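Local coordinates for protein spondin-1 (Homo sapiens, PDB 2ZOU) that probably acts in cell adhesion as a secreted glycoprotein of the extracellular matrix, here represented by its beta-sandwich reeler domain, at residues A[18-24]-A[135-140]; A[23-28]-A[122-128]; A[35-41]-A[109-115]; A[51-56]-A[101-106]. All coordinates share one frame; numbering follows the deposited sequence.

Contact 1 of 4, residues A[18-24]-A[135-140]; sequences REGYTEF and QDEGSL. With EDO (1,2-ethanediol), chain E.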
# COMPACT_ATOMS: atom_id res chain seq x y z
N ARG A 18 7.16 -3.92 -15.39
CA ARG A 18 8.45 -3.43 -14.93
C ARG A 18 8.67 -3.82 -13.47
O ARG A 18 8.41 -3.04 -12.55
CB ARG A 18 8.57 -1.91 -15.13
CG ARG A 18 8.57 -1.49 -16.60
CD ARG A 18 9.24 -0.12 -16.82
NE ARG A 18 10.69 -0.14 -16.62
CZ ARG A 18 11.57 -0.60 -17.51
NH1 ARG A 18 11.17 -1.09 -18.67
NH2 ARG A 18 12.87 -0.57 -17.22
N GLU A 19 9.13 -5.05 -13.27
CA GLU A 19 9.29 -5.59 -11.93
C GLU A 19 10.63 -5.18 -11.36
O GLU A 19 11.42 -4.47 -12.00
CB GLU A 19 9.10 -7.11 -11.92
CG GLU A 19 7.68 -7.55 -12.26
CD GLU A 19 7.50 -9.06 -12.30
OE1 GLU A 19 8.48 -9.78 -12.55
OE2 GLU A 19 6.36 -9.52 -12.08
N GLY A 20 10.89 -5.63 -10.14
CA GLY A 20 12.13 -5.29 -9.52
C GLY A 20 12.07 -3.89 -8.97
O GLY A 20 11.00 -3.33 -8.69
N TYR A 21 13.25 -3.30 -8.82
CA TYR A 21 13.41 -2.32 -7.78
C TYR A 21 13.53 -0.91 -8.31
O TYR A 21 14.25 -0.65 -9.27
CB TYR A 21 14.55 -2.71 -6.83
CG TYR A 21 14.11 -3.71 -5.78
CD1 TYR A 21 14.62 -3.67 -4.48
CD2 TYR A 21 13.16 -4.69 -6.07
CE1 TYR A 21 14.20 -4.59 -3.51
CE2 TYR A 21 12.74 -5.61 -5.12
CZ TYR A 21 13.26 -5.55 -3.85
OH TYR A 21 12.83 -6.47 -2.92
N THR A 22 12.80 -0.01 -7.67
CA THR A 22 12.99 1.41 -7.90
C THR A 22 13.53 1.97 -6.60
O THR A 22 13.80 1.23 -5.66
CB THR A 22 11.68 2.13 -8.30
OG1 THR A 22 10.79 2.19 -7.17
CG2 THR A 22 10.99 1.41 -9.47
N GLU A 23 13.68 3.29 -6.53
CA GLU A 23 14.16 3.90 -5.29
C GLU A 23 13.03 4.09 -4.26
O GLU A 23 13.27 4.62 -3.17
CB GLU A 23 14.85 5.23 -5.57
CG GLU A 23 13.90 6.32 -5.91
CD GLU A 23 13.67 6.49 -7.40
OE1 GLU A 23 13.53 5.47 -8.13
OE2 GLU A 23 13.61 7.66 -7.84
N PHE A 24 11.82 3.67 -4.61
CA PHE A 24 10.68 3.80 -3.71
C PHE A 24 10.40 2.43 -3.11
O PHE A 24 10.35 1.43 -3.83
CB PHE A 24 9.45 4.30 -4.46
CG PHE A 24 9.65 5.63 -5.09
CD1 PHE A 24 9.49 6.80 -4.35
CD2 PHE A 24 10.04 5.73 -6.42
CE1 PHE A 24 9.69 8.05 -4.94
CE2 PHE A 24 10.25 6.98 -7.02
CZ PHE A 24 10.06 8.14 -6.27
N GLN A 135 2.82 -3.02 -9.54
CA GLN A 135 3.49 -4.19 -10.09
C GLN A 135 3.21 -5.43 -9.26
O GLN A 135 2.94 -5.33 -8.07
CB GLN A 135 4.99 -3.96 -10.16
CG GLN A 135 5.39 -2.90 -11.17
CD GLN A 135 5.17 -3.32 -12.61
OE1 GLN A 135 5.20 -4.50 -12.95
NE2 GLN A 135 4.94 -2.33 -13.48
N ASP A 136 3.30 -6.60 -9.90
CA ASP A 136 3.06 -7.86 -9.20
C ASP A 136 4.17 -8.20 -8.22
O ASP A 136 3.93 -8.84 -7.20
CB ASP A 136 2.85 -9.02 -10.19
CG ASP A 136 1.53 -8.91 -10.95
OD1 ASP A 136 0.66 -8.09 -10.57
OD2 ASP A 136 1.35 -9.65 -11.94
N GLU A 137 5.39 -7.75 -8.55
CA GLU A 137 6.57 -7.91 -7.71
C GLU A 137 7.43 -6.68 -7.88
O GLU A 137 7.42 -6.05 -8.93
CB GLU A 137 7.37 -9.14 -8.12
CG GLU A 137 6.77 -10.43 -7.65
CD GLU A 137 7.52 -11.64 -8.18
OE1 GLU A 137 8.66 -11.48 -8.69
OE2 GLU A 137 6.96 -12.75 -8.09
N GLY A 138 8.19 -6.34 -6.85
CA GLY A 138 9.05 -5.18 -6.93
C GLY A 138 9.15 -4.48 -5.60
O GLY A 138 8.61 -4.94 -4.59
N SER A 139 9.83 -3.34 -5.60
CA SER A 139 10.09 -2.66 -4.35
C SER A 139 8.85 -2.01 -3.73
O SER A 139 8.86 -1.69 -2.54
CB SER A 139 11.23 -1.65 -4.52
OG SER A 139 10.91 -0.66 -5.49
N LEU A 140 7.81 -1.79 -4.52
CA LEU A 140 6.55 -1.22 -4.02
C LEU A 140 5.47 -2.27 -3.82
O LEU A 140 4.29 -1.96 -3.76
CB LEU A 140 6.07 -0.10 -4.95
CG LEU A 140 6.82 1.23 -4.80
CD1 LEU A 140 6.28 2.22 -5.82
CD2 LEU A 140 6.71 1.81 -3.42
C1 EDO E . 13.26 4.01 0.17
O1 EDO E . 13.70 3.16 -0.90
C2 EDO E . 14.12 3.86 1.41
O2 EDO E . 14.99 5.00 1.55
O HOH W 1 8.84 0.41 -7.28
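G20 and G138 mark the closest backbone approach, their CA atoms 4.0 Å apart, where segment 18-24 runs past segment 135-140 without regular sheet pairing. One weak backbone hydrogen bond joins them here, from S139 N to G20 O at 3.3 Å. G138 has a positive phi of 145°, and a side chain at this position would run into G20 O.

S139 makes the central polar contacts. Its OG accepts the N-H of T22 at 3.0 Å in an almost straight bond. The same OG gives its proton to F24 O at 2.7 Å. With chi1 at 60°, OG sits between its own N and carbonyl carbon, where it can reach both groups. A water donates to S139 OG at 2.9 Å and also binds T22 OG1. T22 OG1 accepts from F24 N, which makes an ST turn. S139 CB lies over one face of the Y21 ring, 3.9 Å from its centroid, in a CH-pi contact. F24 CB packs on L140 CD2 at 3.8 Å. At the outer end, Q135 bends at chi2 and offers OE1 to R18 N in a weak bond.

Segment 18-24 leads into strand 24-28, the edge of one sheet, and segment 135-140 lies on strand 131-144, the edge of the other. S139 also bonds L26 through the backbone, L140 bonds A124, and the L140 side chain touches L45 of strand 40-47.

Contact 2 of 4, residues A[23-28]-A[122-128]; sequences EFSLRV and LKASIVQ. With EDO (1,2-ethanediol), chain D; EDO (1,2-ethanediol), chain E; EDO (1,2-ethanediol), chain F.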
# COMPACT_ATOMS: atom_id res chain seq x y z
N GLU A 23 13.68 3.29 -6.53
CA GLU A 23 14.16 3.90 -5.29
C GLU A 23 13.03 4.09 -4.26
O GLU A 23 13.27 4.62 -3.17
CB GLU A 23 14.85 5.23 -5.57
CG GLU A 23 13.90 6.32 -5.91
CD GLU A 23 13.67 6.49 -7.40
OE1 GLU A 23 13.53 5.47 -8.13
OE2 GLU A 23 13.61 7.66 -7.84
N PHE A 24 11.82 3.67 -4.61
CA PHE A 24 10.68 3.80 -3.71
C PHE A 24 10.40 2.43 -3.11
O PHE A 24 10.35 1.43 -3.83
CB PHE A 24 9.45 4.30 -4.46
CG PHE A 24 9.65 5.63 -5.09
CD1 PHE A 24 9.49 6.80 -4.35
CD2 PHE A 24 10.04 5.73 -6.42
CE1 PHE A 24 9.69 8.05 -4.94
CE2 PHE A 24 10.25 6.98 -7.02
CZ PHE A 24 10.06 8.14 -6.27
N SER A 25 10.23 2.40 -1.79
CA SER A 25 10.07 1.12 -1.08
C SER A 25 8.82 1.09 -0.25
O SER A 25 8.56 2.03 0.50
CB SER A 25 11.25 0.90 -0.13
OG SER A 25 12.44 0.72 -0.86
N LEU A 26 8.06 -0.01 -0.36
CA LEU A 26 6.93 -0.25 0.53
C LEU A 26 7.37 -1.30 1.53
O LEU A 26 7.81 -2.39 1.15
CB LEU A 26 5.75 -0.78 -0.29
CG LEU A 26 4.43 -0.94 0.50
CD1 LEU A 26 3.89 0.40 0.96
CD2 LEU A 26 3.41 -1.61 -0.37
N ARG A 27 7.32 -0.96 2.81
CA ARG A 27 7.80 -1.84 3.86
C ARG A 27 6.77 -1.95 4.95
O ARG A 27 5.88 -1.14 5.05
CB ARG A 27 9.11 -1.33 4.45
CG ARG A 27 10.20 -1.18 3.41
CD ARG A 27 11.57 -1.25 4.01
NE ARG A 27 11.83 -2.54 4.64
CZ ARG A 27 13.04 -2.95 5.02
NH1 ARG A 27 14.10 -2.17 4.82
NH2 ARG A 27 13.18 -4.13 5.60
N VAL A 28 6.91 -2.99 5.75
CA VAL A 28 6.14 -3.10 6.98
C VAL A 28 7.16 -3.10 8.12
O VAL A 28 8.10 -3.92 8.14
CB VAL A 28 5.32 -4.38 7.01
CG1 VAL A 28 4.56 -4.48 8.33
CG2 VAL A 28 4.33 -4.36 5.83
N LEU A 122 0.32 -6.20 -0.46
CA LEU A 122 0.32 -4.77 -0.24
C LEU A 122 1.03 -4.16 -1.42
O LEU A 122 2.14 -4.59 -1.72
CB LEU A 122 1.08 -4.42 1.05
CG LEU A 122 0.49 -5.00 2.34
CD1 LEU A 122 1.45 -4.78 3.51
CD2 LEU A 122 -0.82 -4.33 2.62
N LYS A 123 0.42 -3.18 -2.06
CA LYS A 123 0.94 -2.62 -3.32
C LYS A 123 0.77 -1.12 -3.39
O LYS A 123 -0.27 -0.58 -3.00
CB LYS A 123 0.18 -3.22 -4.51
CG LYS A 123 0.67 -4.54 -5.03
CD LYS A 123 -0.41 -5.22 -5.85
CE LYS A 123 -0.60 -4.59 -7.21
NZ LYS A 123 -1.42 -5.50 -8.07
N ALA A 124 1.77 -0.43 -3.92
CA ALA A 124 1.70 1.00 -4.08
C ALA A 124 2.11 1.45 -5.47
O ALA A 124 2.87 0.78 -6.16
CB ALA A 124 2.57 1.68 -3.04
N SER A 125 1.58 2.60 -5.85
CA SER A 125 1.95 3.32 -7.05
C SER A 125 2.31 4.73 -6.62
O SER A 125 1.71 5.24 -5.66
CB SER A 125 0.76 3.34 -8.01
OG SER A 125 1.02 4.18 -9.11
N ILE A 126 3.27 5.37 -7.29
CA ILE A 126 3.62 6.76 -6.95
C ILE A 126 3.74 7.66 -8.18
O ILE A 126 3.88 7.17 -9.31
CB ILE A 126 4.92 6.90 -6.07
CG1 ILE A 126 6.19 6.59 -6.87
CG2 ILE A 126 4.81 6.11 -4.73
CD1 ILE A 126 6.82 7.78 -7.58
N VAL A 127 3.71 8.97 -7.94
CA VAL A 127 4.14 9.96 -8.94
C VAL A 127 5.21 10.91 -8.41
O VAL A 127 5.07 11.43 -7.30
CB VAL A 127 2.95 10.76 -9.57
CG1 VAL A 127 2.11 11.45 -8.51
CG2 VAL A 127 3.46 11.75 -10.62
N GLN A 128 6.27 11.13 -9.20
CA GLN A 128 7.32 12.14 -8.92
C GLN A 128 7.35 13.11 -10.10
O GLN A 128 6.74 14.18 -10.02
CB GLN A 128 8.69 11.48 -8.69
CG GLN A 128 9.83 12.46 -8.30
CD GLN A 128 11.18 11.80 -8.00
OE1 GLN A 128 12.13 12.49 -7.61
NE2 GLN A 128 11.29 10.50 -8.21
C1 EDO D . -0.08 7.54 -9.32
O1 EDO D . -0.62 6.24 -9.59
C2 EDO D . 0.06 7.73 -7.82
O2 EDO D . -1.21 7.55 -7.18
C1 EDO E . 13.26 4.01 0.17
O1 EDO E . 13.70 3.16 -0.90
C2 EDO E . 14.12 3.86 1.41
O2 EDO E . 14.99 5.00 1.55
C1 EDO F . 5.73 -0.87 -8.30
O1 EDO F . 4.66 0.07 -8.16
C2 EDO F . 6.64 -0.52 -9.46
O2 EDO F . 7.98 -0.91 -9.17
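F24 and I126 meet between two strands that face each other with no hydrogen bond between them. The axes of strands 24-28 and 122-127 approach to 8.0 Å and run roughly antiparallel, at 153°.

From CA, the F24 CB points toward segment 122-128. CG and CD2 lie next to I126 CG1, each at 4.0 Å, and CD1 borders the same atom. Farther out, CE1, CE2 and CZ meet the methyl I126 CD1, with CZ at 3.5 Å. This methyl stands over one face of the ring in a CH-pi contact. I126 reaches it because chi1 of 72° sets CG1 between the backbone N and the carbonyl carbon. E23 CG covers the opposite face. At the tip, CZ meets Q128 NE2 at 3.3 Å, in the ring plane at the edge, with the amide turned almost perpendicular to the ring. With F24 cut back to alanine, I126 CD1 and the Q128 amide would probably lose the ring they pack on, and a gap would open between the sheets.

Along the strand, L26 CD2 lies 3.9 Å from L122 CB and also near the A124 methyl. V28 CG2 touches L122 CD1 at 3.7 Å.

The contact fills the core between the two sheets of the sandwich. F24 also packs on A47 of strand 40-47 and on F53. L26 reaches L58 and L122 reaches A60, both on strand 55-62.

Contact 3 of 4, residues A[35-41]-A[109-115]; sequences YKPGTSY and FWIAPPA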
# COMPACT_ATOMS: atom_id res chain seq x y z
N TYR A 35 1.42 -12.50 8.48
CA TYR A 35 0.49 -11.69 9.28
C TYR A 35 -0.28 -12.52 10.28
O TYR A 35 -0.56 -13.71 10.04
CB TYR A 35 -0.47 -10.85 8.41
CG TYR A 35 -1.58 -11.60 7.67
CD1 TYR A 35 -1.47 -11.86 6.30
CD2 TYR A 35 -2.75 -12.01 8.33
CE1 TYR A 35 -2.48 -12.52 5.62
CE2 TYR A 35 -3.77 -12.67 7.63
CZ TYR A 35 -3.62 -12.91 6.29
OH TYR A 35 -4.63 -13.59 5.62
N LYS A 36 -0.63 -11.89 11.41
CA LYS A 36 -1.52 -12.48 12.41
C LYS A 36 -2.83 -11.70 12.38
O LYS A 36 -2.82 -10.47 12.56
CB LYS A 36 -0.94 -12.33 13.82
CG LYS A 36 0.38 -13.01 14.10
CD LYS A 36 0.89 -12.47 15.42
CE LYS A 36 2.10 -13.20 15.90
NZ LYS A 36 2.43 -12.69 17.25
N PRO A 37 -3.97 -12.41 12.16
CA PRO A 37 -5.28 -11.78 12.12
C PRO A 37 -5.47 -10.82 13.30
O PRO A 37 -5.19 -11.16 14.44
CB PRO A 37 -6.24 -12.97 12.22
CG PRO A 37 -5.49 -14.05 11.53
CD PRO A 37 -4.05 -13.86 11.91
N GLY A 38 -5.92 -9.60 12.99
CA GLY A 38 -6.21 -8.61 14.02
C GLY A 38 -5.05 -7.76 14.49
O GLY A 38 -5.26 -6.79 15.20
N THR A 39 -3.83 -8.15 14.13
CA THR A 39 -2.66 -7.36 14.46
C THR A 39 -2.58 -6.12 13.55
O THR A 39 -2.82 -6.22 12.34
CB THR A 39 -1.39 -8.21 14.36
OG1 THR A 39 -1.40 -9.17 15.42
CG2 THR A 39 -0.14 -7.34 14.49
N SER A 40 -2.25 -4.99 14.16
CA SER A 40 -1.99 -3.75 13.44
C SER A 40 -0.51 -3.67 13.05
O SER A 40 0.38 -3.80 13.91
CB SER A 40 -2.35 -2.53 14.29
OG SER A 40 -3.73 -2.48 14.57
N TYR A 41 -0.26 -3.46 11.76
CA TYR A 41 1.09 -3.29 11.22
C TYR A 41 1.27 -1.88 10.70
O TYR A 41 0.34 -1.29 10.15
CB TYR A 41 1.32 -4.29 10.07
CG TYR A 41 1.27 -5.72 10.56
CD1 TYR A 41 2.40 -6.33 11.09
CD2 TYR A 41 0.07 -6.44 10.53
CE1 TYR A 41 2.36 -7.63 11.55
CE2 TYR A 41 0.00 -7.74 11.01
CZ TYR A 41 1.15 -8.34 11.50
OH TYR A 41 1.05 -9.63 11.99
N PHE A 109 -1.48 2.54 9.29
CA PHE A 109 -1.67 1.20 9.84
C PHE A 109 -2.46 0.35 8.87
O PHE A 109 -3.37 0.85 8.19
CB PHE A 109 -2.42 1.24 11.17
CG PHE A 109 -1.61 1.76 12.32
CD1 PHE A 109 -0.42 1.13 12.69
CD2 PHE A 109 -2.05 2.88 13.04
CE1 PHE A 109 0.33 1.62 13.76
CE2 PHE A 109 -1.30 3.36 14.12
CZ PHE A 109 -0.11 2.72 14.46
N TRP A 110 -2.12 -0.93 8.85
CA TRP A 110 -2.91 -1.96 8.18
C TRP A 110 -3.22 -3.03 9.21
O TRP A 110 -2.30 -3.61 9.80
CB TRP A 110 -2.17 -2.53 6.99
CG TRP A 110 -2.93 -3.61 6.29
CD1 TRP A 110 -4.01 -3.45 5.47
CD2 TRP A 110 -2.66 -5.01 6.32
NE1 TRP A 110 -4.44 -4.67 4.99
CE2 TRP A 110 -3.62 -5.65 5.50
CE3 TRP A 110 -1.69 -5.79 6.97
CZ2 TRP A 110 -3.64 -7.03 5.31
CZ3 TRP A 110 -1.71 -7.17 6.78
CH2 TRP A 110 -2.67 -7.77 5.95
N ILE A 111 -4.50 -3.27 9.44
CA ILE A 111 -4.95 -4.25 10.41
C ILE A 111 -5.27 -5.54 9.67
O ILE A 111 -6.11 -5.55 8.76
CB ILE A 111 -6.19 -3.75 11.16
CG1 ILE A 111 -5.91 -2.39 11.80
CG2 ILE A 111 -6.62 -4.82 12.21
CD1 ILE A 111 -7.13 -1.70 12.42
N ALA A 112 -4.57 -6.62 10.03
CA ALA A 112 -4.61 -7.85 9.27
C ALA A 112 -5.98 -8.54 9.35
O ALA A 112 -6.64 -8.50 10.39
CB ALA A 112 -3.51 -8.81 9.71
N PRO A 113 -6.38 -9.18 8.24
CA PRO A 113 -7.72 -9.78 8.15
C PRO A 113 -7.86 -11.12 8.89
O PRO A 113 -6.86 -11.67 9.35
CB PRO A 113 -7.86 -10.00 6.64
CG PRO A 113 -6.46 -10.29 6.19
CD PRO A 113 -5.60 -9.35 7.00
N PRO A 114 -9.10 -11.63 9.03
CA PRO A 114 -9.34 -12.92 9.68
C PRO A 114 -8.60 -14.11 9.06
O PRO A 114 -8.30 -14.12 7.86
CB PRO A 114 -10.85 -13.12 9.49
CG PRO A 114 -11.40 -11.76 9.39
CD PRO A 114 -10.36 -10.98 8.62
N ALA A 115 -8.37 -15.13 9.89
CA ALA A 115 -7.75 -16.36 9.43
C ALA A 115 -8.57 -16.90 8.27
O ALA A 115 -9.81 -16.82 8.28
CB ALA A 115 -7.72 -17.38 10.56
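Y41 and W110 form an antiparallel hydrogen-bonded pair, S40 and I111 the non-hydrogen-bonded pair next to it, and the pairing runs on past the strand ends through T39 O, which takes A112 N at 2.9 Å, and G38 N, which gives to A112 O. The last bond meets its oxygen from above the carbonyl plane. P37 and G38 are the central residues of a type II turn from K36 to T39.

The Y35 ring is the hub of the side chains. Its chi1 of 72° sets CG between its own N and carbonyl carbon, which carries the ring over to A112 and P113. W110 turns its edge to the face of this ring, with planes at 90° and centroids 5.9 Å apart. P113 CD sits over a face of Y35 in a CH-pi contact. The A112 methyl comes obliquely to Y35 CD2 at 3.6 Å. A112 CB also lies at the edge of the Y41 ring, 3.9 Å from CE2. Y41 CD2 meets W110 CE3 at 4.0 Å, and its OH accepts K36 N at 2.9 Å, which ties the ring tip to the turn. P37 CG packs on A115 CB. A serine in place of Y35 is likely to leave the W110 edge and P113 without their aromatic partner and to leave G118 O without the phenol that bonds it.

The polar ends of Y35 and W110 have partners outside the two segments: Y35 OH bonds G118 O and W110 NE1 bonds A74 O. P113 O differs. It is buried with no hydrogen-bond partner, and the nearby CA-H of P37, with CA 3.2 Å from that oxygen, can probably offset the cost only in part.

Contact 4 of 4, residues A[51-56]-A[101-106]; sequences SYFRGF and RRRTRI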
# COMPACT_ATOMS: atom_id res chain seq x y z
N SER A 51 15.20 11.34 -4.04
CA SER A 51 13.86 11.26 -4.61
C SER A 51 12.76 11.67 -3.64
O SER A 51 12.97 11.78 -2.42
CB SER A 51 13.59 9.86 -5.18
OG SER A 51 14.52 9.55 -6.22
N TYR A 52 11.58 11.89 -4.20
CA TYR A 52 10.39 12.24 -3.44
C TYR A 52 9.20 11.81 -4.27
O TYR A 52 9.34 11.46 -5.46
CB TYR A 52 10.34 13.76 -3.18
CG TYR A 52 10.44 14.56 -4.45
CD1 TYR A 52 9.29 14.86 -5.20
CD2 TYR A 52 11.68 14.99 -4.94
CE1 TYR A 52 9.38 15.57 -6.39
CE2 TYR A 52 11.77 15.70 -6.14
CZ TYR A 52 10.62 15.99 -6.85
OH TYR A 52 10.68 16.70 -8.02
N PHE A 53 8.02 11.81 -3.66
CA PHE A 53 6.79 11.62 -4.42
C PHE A 53 5.80 12.72 -4.07
O PHE A 53 5.76 13.21 -2.94
CB PHE A 53 6.21 10.21 -4.22
CG PHE A 53 6.08 9.78 -2.79
CD1 PHE A 53 7.16 9.21 -2.11
CD2 PHE A 53 4.87 9.93 -2.12
CE1 PHE A 53 7.03 8.79 -0.78
CE2 PHE A 53 4.73 9.55 -0.78
CZ PHE A 53 5.81 8.95 -0.12
N ARG A 54 5.02 13.12 -5.06
CA ARG A 54 4.00 14.16 -4.87
C ARG A 54 2.63 13.53 -4.68
O ARG A 54 1.69 14.20 -4.25
CB ARG A 54 4.02 15.13 -6.05
CG ARG A 54 5.24 16.03 -6.06
CD ARG A 54 5.20 17.06 -7.19
NE ARG A 54 5.20 16.42 -8.51
CZ ARG A 54 4.16 16.40 -9.34
NH1 ARG A 54 3.01 17.00 -9.03
NH2 ARG A 54 4.28 15.77 -10.51
N GLY A 55 2.51 12.26 -5.01
CA GLY A 55 1.27 11.51 -4.87
C GLY A 55 1.53 10.02 -4.81
O GLY A 55 2.57 9.53 -5.27
N PHE A 56 0.59 9.29 -4.25
CA PHE A 56 0.71 7.83 -4.13
C PHE A 56 -0.66 7.20 -4.00
O PHE A 56 -1.64 7.88 -3.63
CB PHE A 56 1.59 7.43 -2.94
CG PHE A 56 0.89 7.54 -1.61
CD1 PHE A 56 0.22 6.46 -1.06
CD2 PHE A 56 0.84 8.77 -0.95
CE1 PHE A 56 -0.46 6.59 0.15
CE2 PHE A 56 0.17 8.91 0.25
CZ PHE A 56 -0.48 7.83 0.81
N ARG A 101 1.89 17.67 -2.12
CA ARG A 101 3.19 18.18 -1.71
C ARG A 101 4.27 17.12 -1.92
O ARG A 101 3.97 15.93 -1.95
CB ARG A 101 3.17 18.55 -0.22
CG ARG A 101 2.11 19.57 0.16
CD ARG A 101 2.42 20.19 1.52
NE ARG A 101 1.45 21.22 1.87
CZ ARG A 101 0.34 21.00 2.56
NH1 ARG A 101 0.06 19.77 3.00
NH2 ARG A 101 -0.50 21.99 2.83
N ARG A 102 5.53 17.55 -2.06
CA ARG A 102 6.66 16.62 -2.11
C ARG A 102 6.82 15.95 -0.75
O ARG A 102 6.85 16.63 0.28
CB ARG A 102 7.98 17.33 -2.47
CG ARG A 102 8.03 17.93 -3.87
CD ARG A 102 9.43 18.43 -4.19
NE ARG A 102 9.46 19.15 -5.47
CZ ARG A 102 10.57 19.44 -6.15
NH1 ARG A 102 11.76 19.06 -5.70
NH2 ARG A 102 10.48 20.10 -7.30
N ARG A 103 6.89 14.62 -0.76
CA ARG A 103 7.10 13.83 0.46
C ARG A 103 8.16 12.78 0.22
O ARG A 103 8.37 12.35 -0.91
CB ARG A 103 5.80 13.16 0.91
CG ARG A 103 4.73 14.14 1.40
CD ARG A 103 3.43 13.41 1.71
NE ARG A 103 2.39 14.30 2.24
CZ ARG A 103 1.50 14.92 1.48
NH1 ARG A 103 1.53 14.76 0.16
NH2 ARG A 103 0.58 15.71 2.03
N THR A 104 8.82 12.38 1.30
CA THR A 104 9.81 11.30 1.20
C THR A 104 9.38 10.06 1.99
O THR A 104 9.98 9.00 1.84
CB THR A 104 11.19 11.74 1.70
OG1 THR A 104 11.08 12.20 3.05
CG2 THR A 104 11.75 12.87 0.81
N ARG A 105 8.34 10.20 2.81
CA ARG A 105 7.82 9.07 3.58
C ARG A 105 6.38 9.33 3.96
O ARG A 105 6.03 10.43 4.36
CB ARG A 105 8.65 8.85 4.86
CG ARG A 105 8.15 7.70 5.77
CD ARG A 105 9.03 7.52 7.01
NE ARG A 105 8.60 6.41 7.88
CZ ARG A 105 7.69 6.54 8.85
NH1 ARG A 105 7.12 7.72 9.05
NH2 ARG A 105 7.35 5.49 9.61
N ILE A 106 5.56 8.30 3.82
CA ILE A 106 4.25 8.28 4.50
C ILE A 106 4.09 6.96 5.26
O ILE A 106 4.81 5.98 4.98
CB ILE A 106 3.04 8.51 3.53
CG1 ILE A 106 2.94 7.42 2.46
CG2 ILE A 106 3.10 9.94 2.95
CD1 ILE A 106 2.16 6.19 2.91
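F53 and R103 form a single antiparallel bridge with both backbone bonds made. F53 N gives to R103 O at 2.8 Å, nearly in line with the carbonyl. R103 N gives to F53 O, also at 2.8 Å, with the donor tilted from the carbonyl plane. R101 O lies 3.4 Å from R54 CA, in a nearly straight CA-H...O contact.

The R102 guanidinium lies flat on the Y52 ring, with centres 4.2 Å apart and planes at 11°. R102 CD stands over the centre of the ring, 3.6 Å from its centroid. The extended chain from CG to NE carries the guanidinium on to the phenol end, so that Y52 OH lies over its face. The N-H groups point past this oxygen, and no hydrogen bond forms between them.

Three other arginines have acceptors. R103 NE makes a salt bridge with E84 and its NH1 bonds T99 O, R54 NH2 bonds Q128 O, and R105 NH2 bonds Q107 OE1. F56 N is taken by E97 OE1, and S51 OG bonds E23 OE2.

Apolar groups close the inner side. I106 CG1 sits over a face of the F56 ring, 4.0 Å from its centroid. The F53 ring lies with CE2 4.1 Å from I106 CG2. One face of that ring is covered by R103 O.

The contact ties the starts of strands 55-62 and 105-111, which belong to different sheets. R54 and G55 both face V127 of strand 120-127 in a classic beta bulge. On the other side, T104 and I106 bond A47 and L45 of strand 40-47.

In the fold
From the N terminus, segment 18-24 opens the widest loop, which contact 1 closes at 135-140. Contact 2 starts on the residues E23 and F24 that it shares with contact 1 and closes a loop inside that one. Contact 3 nests within contact 2, and contact 4 is the innermost; none cross. Contacts 1, 2 and 4 each join one sheet of the sandwich to the other, while contact 3 pairs neighbouring strands 40-47 and 105-111 of one sheet. Contact 4 uses the start of strand 105-111 and contact 3 its end, with centres about 26 Å apart. Contacts 1 and 2 touch directly, and contact 2 touches all the others.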